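Local coordinates for putative GH105 family protein (Salmonella enterica subsp. enterica serovar Paratyphi A, PDB 3QWT), which is of unknown function but, as a putative family 105 glycoside hydrolase, probably hydrolyses oligosaccharides that end in an unsaturated uronic acid, at residues N234-L248 / R257-L271. Sequence-based numbering, arbitrary orientation.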
loop_
_atom_site.group_PDB
_atom_site.type_symbol
_atom_site.label_atom_id
_atom_site.label_comp_id
_atom_site.label_asym_id
_atom_site.label_seq_id
_atom_site.Cartn_x
_atom_site.Cartn_y
_atom_site.Cartn_z
ATOM N N ASN A 234 -1.550 -32.618 28.151
ATOM C CA ASN A 234 -0.448 -32.399 27.219
ATOM C C ASN A 234 -0.909 -32.526 25.775
ATOM O O ASN A 234 -0.467 -31.789 24.876
ATOM C CB ASN A 234 0.668 -33.412 27.485
ATOM C CG ASN A 234 1.614 -32.944 28.556
ATOM O OD1 ASN A 234 2.667 -32.349 28.266
ATOM N ND2 ASN A 234 1.244 -33.188 29.811
ATOM N N SER A 235 -1.766 -33.514 25.581
ATOM C CA SER A 235 -2.419 -33.795 24.330
ATOM C C SER A 235 -3.068 -32.514 23.777
ATOM O O SER A 235 -2.963 -32.221 22.584
ATOM C CB SER A 235 -3.461 -34.896 24.598
ATOM O OG SER A 235 -4.273 -35.200 23.484
ATOM N N TRP A 236 -3.716 -31.747 24.654
ATOM C CA TRP A 236 -4.415 -30.542 24.225
ATOM C C TRP A 236 -3.431 -29.606 23.542
ATOM O O TRP A 236 -3.815 -28.787 22.714
ATOM C CB TRP A 236 -5.050 -29.798 25.397
ATOM C CG TRP A 236 -6.102 -30.523 26.053
ATOM C CD1 TRP A 236 -6.278 -30.647 27.385
ATOM C CD2 TRP A 236 -7.160 -31.253 25.430
ATOM N NE1 TRP A 236 -7.386 -31.414 27.648
ATOM C CE2 TRP A 236 -7.948 -31.800 26.462
ATOM C CE3 TRP A 236 -7.520 -31.502 24.100
ATOM C CZ2 TRP A 236 -9.067 -32.599 26.213
ATOM C CZ3 TRP A 236 -8.653 -32.290 23.847
ATOM C CH2 TRP A 236 -9.402 -32.829 24.899
ATOM N N LEU A 237 -2.158 -29.720 23.896
ATOM C CA LEU A 237 -1.181 -28.815 23.314
ATOM C C LEU A 237 -0.669 -29.339 22.006
ATOM O O LEU A 237 -0.484 -28.577 21.060
ATOM C CB LEU A 237 -0.033 -28.518 24.273
ATOM C CG LEU A 237 -0.364 -27.184 24.922
ATOM C CD1 LEU A 237 -0.373 -27.341 26.420
ATOM C CD2 LEU A 237 0.589 -26.090 24.447
ATOM N N THR A 238 -0.432 -30.642 21.957
ATOM C CA THR A 238 0.006 -31.261 20.728
ATOM C C THR A 238 -1.045 -31.049 19.649
ATOM O O THR A 238 -0.735 -31.072 18.460
ATOM C CB THR A 238 0.202 -32.751 20.908
ATOM O OG1 THR A 238 0.597 -33.008 22.259
ATOM C CG2 THR A 238 1.261 -33.235 19.966
ATOM N N ILE A 239 -2.293 -30.875 20.075
ATOM C CA ILE A 239 -3.396 -30.612 19.154
ATOM C C ILE A 239 -3.458 -29.141 18.768
ATOM O O ILE A 239 -3.566 -28.808 17.586
ATOM C CB ILE A 239 -4.735 -30.977 19.789
ATOM C CG1 ILE A 239 -4.887 -32.504 19.862
ATOM C CG2 ILE A 239 -5.863 -30.329 19.005
ATOM C CD1 ILE A 239 -6.074 -32.992 20.686
ATOM N N VAL A 240 -3.374 -28.268 19.774
ATOM C CA VAL A 240 -3.642 -26.849 19.586
ATOM C C VAL A 240 -2.516 -26.111 18.868
ATOM O O VAL A 240 -2.755 -25.312 17.960
ATOM C CB VAL A 240 -3.914 -26.152 20.926
ATOM C CG1 VAL A 240 -3.873 -24.665 20.750
ATOM C CG2 VAL A 240 -5.253 -26.551 21.464
ATOM N N ILE A 241 -1.283 -26.363 19.270
ATOM C CA ILE A 241 -0.184 -25.635 18.655
ATOM C C ILE A 241 -0.217 -25.740 17.120
ATOM O O ILE A 241 -0.057 -24.738 16.418
ATOM C CB ILE A 241 1.175 -26.066 19.220
ATOM C CG1 ILE A 241 1.269 -25.635 20.688
ATOM C CG2 ILE A 241 2.317 -25.445 18.409
ATOM C CD1 ILE A 241 2.533 -26.082 21.397
ATOM N N PRO A 242 -0.431 -26.947 16.594
ATOM C CA PRO A 242 -0.416 -27.064 15.140
ATOM C C PRO A 242 -1.626 -26.380 14.538
ATOM O O PRO A 242 -1.502 -25.733 13.497
ATOM C CB PRO A 242 -0.488 -28.580 14.914
ATOM C CG PRO A 242 0.103 -29.154 16.142
ATOM C CD PRO A 242 -0.380 -28.262 17.249
ATOM N N ASP A 243 -2.779 -26.503 15.188
ATOM C CA ASP A 243 -3.973 -25.855 14.651
ATOM C C ASP A 243 -3.877 -24.344 14.755
ATOM O O ASP A 243 -4.280 -23.620 13.847
ATOM C CB ASP A 243 -5.235 -26.392 15.325
ATOM C CG ASP A 243 -5.612 -27.779 14.816
ATOM O OD1 ASP A 243 -4.802 -28.410 14.101
ATOM O OD2 ASP A 243 -6.714 -28.234 15.131
ATOM N N PHE A 244 -3.313 -23.877 15.860
ATOM C CA PHE A 244 -3.119 -22.457 16.073
ATOM C C PHE A 244 -2.131 -21.908 15.029
ATOM O O PHE A 244 -2.382 -20.876 14.394
ATOM C CB PHE A 244 -2.637 -22.222 17.504
ATOM C CG PHE A 244 -2.579 -20.780 17.904
ATOM C CD1 PHE A 244 -3.666 -19.959 17.733
ATOM C CD2 PHE A 244 -1.428 -20.253 18.458
ATOM C CE1 PHE A 244 -3.606 -18.642 18.100
ATOM C CE2 PHE A 244 -1.362 -18.946 18.824
ATOM C CZ PHE A 244 -2.459 -18.132 18.646
ATOM N N LEU A 245 -1.030 -22.621 14.822
ATOM C CA LEU A 245 -0.030 -22.185 13.859
ATOM C C LEU A 245 -0.617 -22.069 12.464
ATOM O O LEU A 245 -0.291 -21.157 11.690
ATOM C CB LEU A 245 1.130 -23.158 13.820
ATOM C CG LEU A 245 2.113 -23.060 14.980
ATOM C CD1 LEU A 245 3.201 -24.103 14.791
ATOM C CD2 LEU A 245 2.694 -21.662 15.058
ATOM N N GLU A 246 -1.480 -23.013 12.134
ATOM C CA GLU A 246 -2.069 -23.038 10.814
ATOM C C GLU A 246 -3.014 -21.849 10.664
ATOM O O GLU A 246 -3.027 -21.195 9.619
ATOM C CB GLU A 246 -2.799 -24.364 10.600
ATOM C CG GLU A 246 -3.560 -24.465 9.295
ATOM C CD GLU A 246 -4.208 -25.837 9.138
ATOM O OE1 GLU A 246 -3.697 -26.638 8.340
ATOM O OE2 GLU A 246 -5.209 -26.115 9.833
ATOM N N LEU A 247 -3.799 -21.585 11.711
ATOM C CA LEU A 247 -4.573 -20.364 11.805
ATOM C C LEU A 247 -3.715 -19.116 11.598
ATOM O O LEU A 247 -4.087 -18.233 10.830
ATOM C CB LEU A 247 -5.306 -20.263 13.141
ATOM C CG LEU A 247 -6.790 -20.630 13.093
ATOM C CD1 LEU A 247 -7.391 -20.606 14.485
ATOM C CD2 LEU A 247 -7.547 -19.699 12.151
ATOM N N LEU A 248 -2.575 -19.038 12.281
ATOM C CA LEU A 248 -1.798 -17.802 12.277
ATOM C C LEU A 248 -1.157 -17.543 10.922
ATOM O O LEU A 248 -0.993 -16.393 10.516
ATOM C CB LEU A 248 -0.728 -17.802 13.373
ATOM C CG LEU A 248 -1.199 -17.569 14.809
ATOM C CD1 LEU A 248 -0.052 -17.734 15.816
ATOM C CD2 LEU A 248 -1.840 -16.229 14.954
ATOM N N ARG A 257 6.105 -17.687 15.471
ATOM C CA ARG A 257 5.985 -18.999 14.848
ATOM C C ARG A 257 7.108 -19.889 15.351
ATOM O O ARG A 257 6.855 -20.987 15.838
ATOM C CB ARG A 257 6.048 -18.912 13.325
ATOM C CG ARG A 257 5.793 -20.237 12.597
ATOM C CD ARG A 257 6.107 -20.073 11.128
ATOM N NE ARG A 257 5.813 -21.235 10.293
ATOM C CZ ARG A 257 6.535 -22.351 10.264
ATOM N NH1 ARG A 257 7.589 -22.490 11.059
ATOM N NH2 ARG A 257 6.192 -23.335 9.442
ATOM N N ARG A 258 8.344 -19.401 15.258
ATOM C CA ARG A 258 9.500 -20.209 15.666
ATOM C C ARG A 258 9.380 -20.589 17.122
ATOM O O ARG A 258 9.757 -21.689 17.504
ATOM C CB ARG A 258 10.828 -19.471 15.454
ATOM C CG ARG A 258 11.356 -19.486 14.025
ATOM C CD ARG A 258 12.695 -18.738 13.922
ATOM N NE ARG A 258 13.748 -19.378 14.716
ATOM C CZ ARG A 258 14.843 -18.758 15.152
ATOM N NH1 ARG A 258 15.029 -17.469 14.892
ATOM N NH2 ARG A 258 15.749 -19.423 15.856
ATOM N N TYR A 259 8.862 -19.678 17.945
ATOM C CA TYR A 259 8.802 -19.977 19.369
ATOM C C TYR A 259 7.789 -21.093 19.631
ATOM O O TYR A 259 8.012 -21.962 20.477
ATOM C CB TYR A 259 8.503 -18.738 20.215
ATOM C CG TYR A 259 8.468 -19.039 21.701
ATOM C CD1 TYR A 259 9.636 -19.299 22.404
ATOM C CD2 TYR A 259 7.267 -19.088 22.389
ATOM C CE1 TYR A 259 9.609 -19.572 23.748
ATOM C CE2 TYR A 259 7.225 -19.358 23.737
ATOM C CZ TYR A 259 8.404 -19.609 24.416
ATOM O OH TYR A 259 8.373 -19.887 25.761
ATOM N N LEU A 260 6.695 -21.096 18.880
ATOM C CA LEU A 260 5.675 -22.135 19.064
ATOM C C LEU A 260 6.131 -23.485 18.522
ATOM O O LEU A 260 5.874 -24.523 19.123
ATOM C CB LEU A 260 4.345 -21.734 18.424
ATOM C CG LEU A 260 3.653 -20.528 19.064
ATOM C CD1 LEU A 260 2.327 -20.226 18.370
ATOM C CD2 LEU A 260 3.464 -20.767 20.565
ATOM N N VAL A 261 6.793 -23.461 17.375
ATOM C CA VAL A 261 7.370 -24.661 16.820
ATOM C C VAL A 261 8.348 -25.267 17.828
ATOM O O VAL A 261 8.405 -26.477 17.981
ATOM C CB VAL A 261 8.085 -24.369 15.495
ATOM C CG1 VAL A 261 8.957 -25.565 15.055
ATOM C CG2 VAL A 261 7.062 -23.981 14.412
ATOM N N GLN A 262 9.095 -24.416 18.526
ATOM C CA GLN A 262 10.052 -24.869 19.528
ATOM C C GLN A 262 9.387 -25.561 20.707
ATOM O O GLN A 262 9.839 -26.622 21.148
ATOM C CB GLN A 262 10.892 -23.701 20.044
ATOM C CG GLN A 262 11.911 -24.109 21.110
ATOM C CD GLN A 262 11.355 -24.040 22.538
ATOM O OE1 GLN A 262 11.884 -24.675 23.446
ATOM N NE2 GLN A 262 10.310 -23.251 22.741
ATOM N N VAL A 263 8.315 -24.964 21.220
ATOM C CA VAL A 263 7.557 -25.566 22.315
ATOM C C VAL A 263 6.978 -26.918 21.907
ATOM O O VAL A 263 7.048 -27.904 22.660
ATOM C CB VAL A 263 6.418 -24.647 22.759
ATOM C CG1 VAL A 263 5.439 -25.399 23.714
ATOM C CG2 VAL A 263 7.000 -23.373 23.376
ATOM N N LEU A 264 6.418 -26.961 20.700
ATOM C CA LEU A 264 5.878 -28.198 20.165
ATOM C C LEU A 264 6.979 -29.261 20.082
ATOM O O LEU A 264 6.799 -30.405 20.512
ATOM C CB LEU A 264 5.260 -27.973 18.788
ATOM C CG LEU A 264 4.651 -29.243 18.173
ATOM C CD1 LEU A 264 3.476 -29.715 19.002
ATOM C CD2 LEU A 264 4.220 -28.999 16.739
ATOM N N ASN A 265 8.121 -28.873 19.531
ATOM C CA ASN A 265 9.239 -29.802 19.383
ATOM C C ASN A 265 9.721 -30.389 20.701
ATOM O O ASN A 265 9.847 -31.601 20.839
ATOM C CB ASN A 265 10.399 -29.133 18.648
ATOM C CG ASN A 265 10.484 -29.563 17.211
ATOM O OD1 ASN A 265 11.185 -30.517 16.882
ATOM N ND2 ASN A 265 9.747 -28.875 16.340
ATOM N N ALA A 266 9.987 -29.522 21.667
ATOM C CA ALA A 266 10.419 -29.968 22.972
ATOM C C ALA A 266 9.425 -31.000 23.508
ATOM O O ALA A 266 9.823 -31.991 24.114
ATOM C CB ALA A 266 10.544 -28.794 23.918
ATOM N N GLN A 267 8.132 -30.776 23.273
ATOM C CA GLN A 267 7.136 -31.739 23.741
ATOM C C GLN A 267 7.198 -33.047 22.962
ATOM O O GLN A 267 7.231 -34.115 23.544
ATOM C CB GLN A 267 5.705 -31.196 23.695
ATOM C CG GLN A 267 4.724 -32.136 24.421
ATOM C CD GLN A 267 3.268 -31.831 24.138
ATOM O OE1 GLN A 267 2.843 -31.774 22.981
ATOM N NE2 GLN A 267 2.489 -31.640 25.198
ATOM N N ILE A 268 7.189 -32.957 21.642
ATOM C CA ILE A 268 7.147 -34.145 20.811
ATOM C C ILE A 268 8.386 -35.023 21.084
ATOM O O ILE A 268 8.281 -36.242 21.227
ATOM C CB ILE A 268 6.941 -33.753 19.331
ATOM C CG1 ILE A 268 5.520 -33.172 19.141
ATOM C CG2 ILE A 268 7.156 -34.910 18.416
ATOM C CD1 ILE A 268 5.052 -33.009 17.672
ATOM N N ALA A 269 9.548 -34.403 21.234
ATOM C CA ALA A 269 10.751 -35.162 21.583
ATOM C C ALA A 269 10.576 -35.896 22.907
ATOM O O ALA A 269 10.962 -37.066 23.036
ATOM C CB ALA A 269 11.999 -34.247 21.624
ATOM N N ALA A 270 9.997 -35.221 23.898
ATOM C CA ALA A 270 9.815 -35.850 25.210
ATOM C C ALA A 270 8.774 -36.974 25.165
ATOM O O ALA A 270 8.857 -37.961 25.919
ATOM C CB ALA A 270 9.455 -34.827 26.246
ATOM N N LEU A 271 7.805 -36.822 24.272
ATOM C CA LEU A 271 6.743 -37.807 24.120
ATOM C C LEU A 271 7.288 -39.038 23.425
ATOM O O LEU A 271 6.888 -40.161 23.720
ATOM C CB LEU A 271 5.586 -37.226 23.304
ATOM C CG LEU A 271 4.651 -36.270 24.046
ATOM C CD1 LEU A 271 3.868 -35.413 23.068
ATOM C CD2 LEU A 271 3.700 -37.054 24.962
#
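Leu-260 sits as a knob in the hole formed by Ile-241, Phe-244, Leu-245 and Leu-248, and Thr-238 returns the fit among Leu-264, Gln-267, Ile-268 and Leu-271; two consecutive helices of an alpha/alpha toroid pack partly through these knobs, one from each helix. Segments 234-248 and 257-271 of the two helices, joined by a short connection, run antiparallel as a helical hairpin, the segment axes 10.0 Å apart at closest approach and crossing at -154°.

Apolar packing fills most of the interface. CD1 of Leu-260 lies 3.6 Å from CD2 of Leu-245, the two leucines passing in opposite directions, and reaches the edge of the Phe-244 ring near the ring plane, 3.8 Å from CD2 of Phe-244. Ile-241 spreads its two branches: CG2, anti to the backbone N, rests on CB of Leu-264, whereas CD1 meets CG1 of Val-263 at 3.8 Å, crossing that side chain at about a right angle. Phe-198 of helix 188-205 packs against both Ile-241 and Leu-260.

Polar contacts gather at the other end, where Gln-267 is gripped through both polar atoms of its amide, OE1 and NE2. Its CG is anti to the backbone N (chi1 -170°) and the chain continues extended, carrying the amide across to segment 234-248. Thr-238 OG1 donates to Gln-267 OE1 over 2.7 Å from above the carbonyl plane, which helps set the rotation of the amide. The side chain of Asn-234 is itself held by Trp-230 O at ND2 and by Trp-213 N at OD1. Gln-267 NE2 gives a bond to this OD1, in the carbonyl plane and on a lone pair, and another of 3.0 Å to the backbone O of Asn-234, which also accepts from Leu-237 N and Thr-238 N; NE2 approaches this backbone oxygen 43° out of the carbonyl plane.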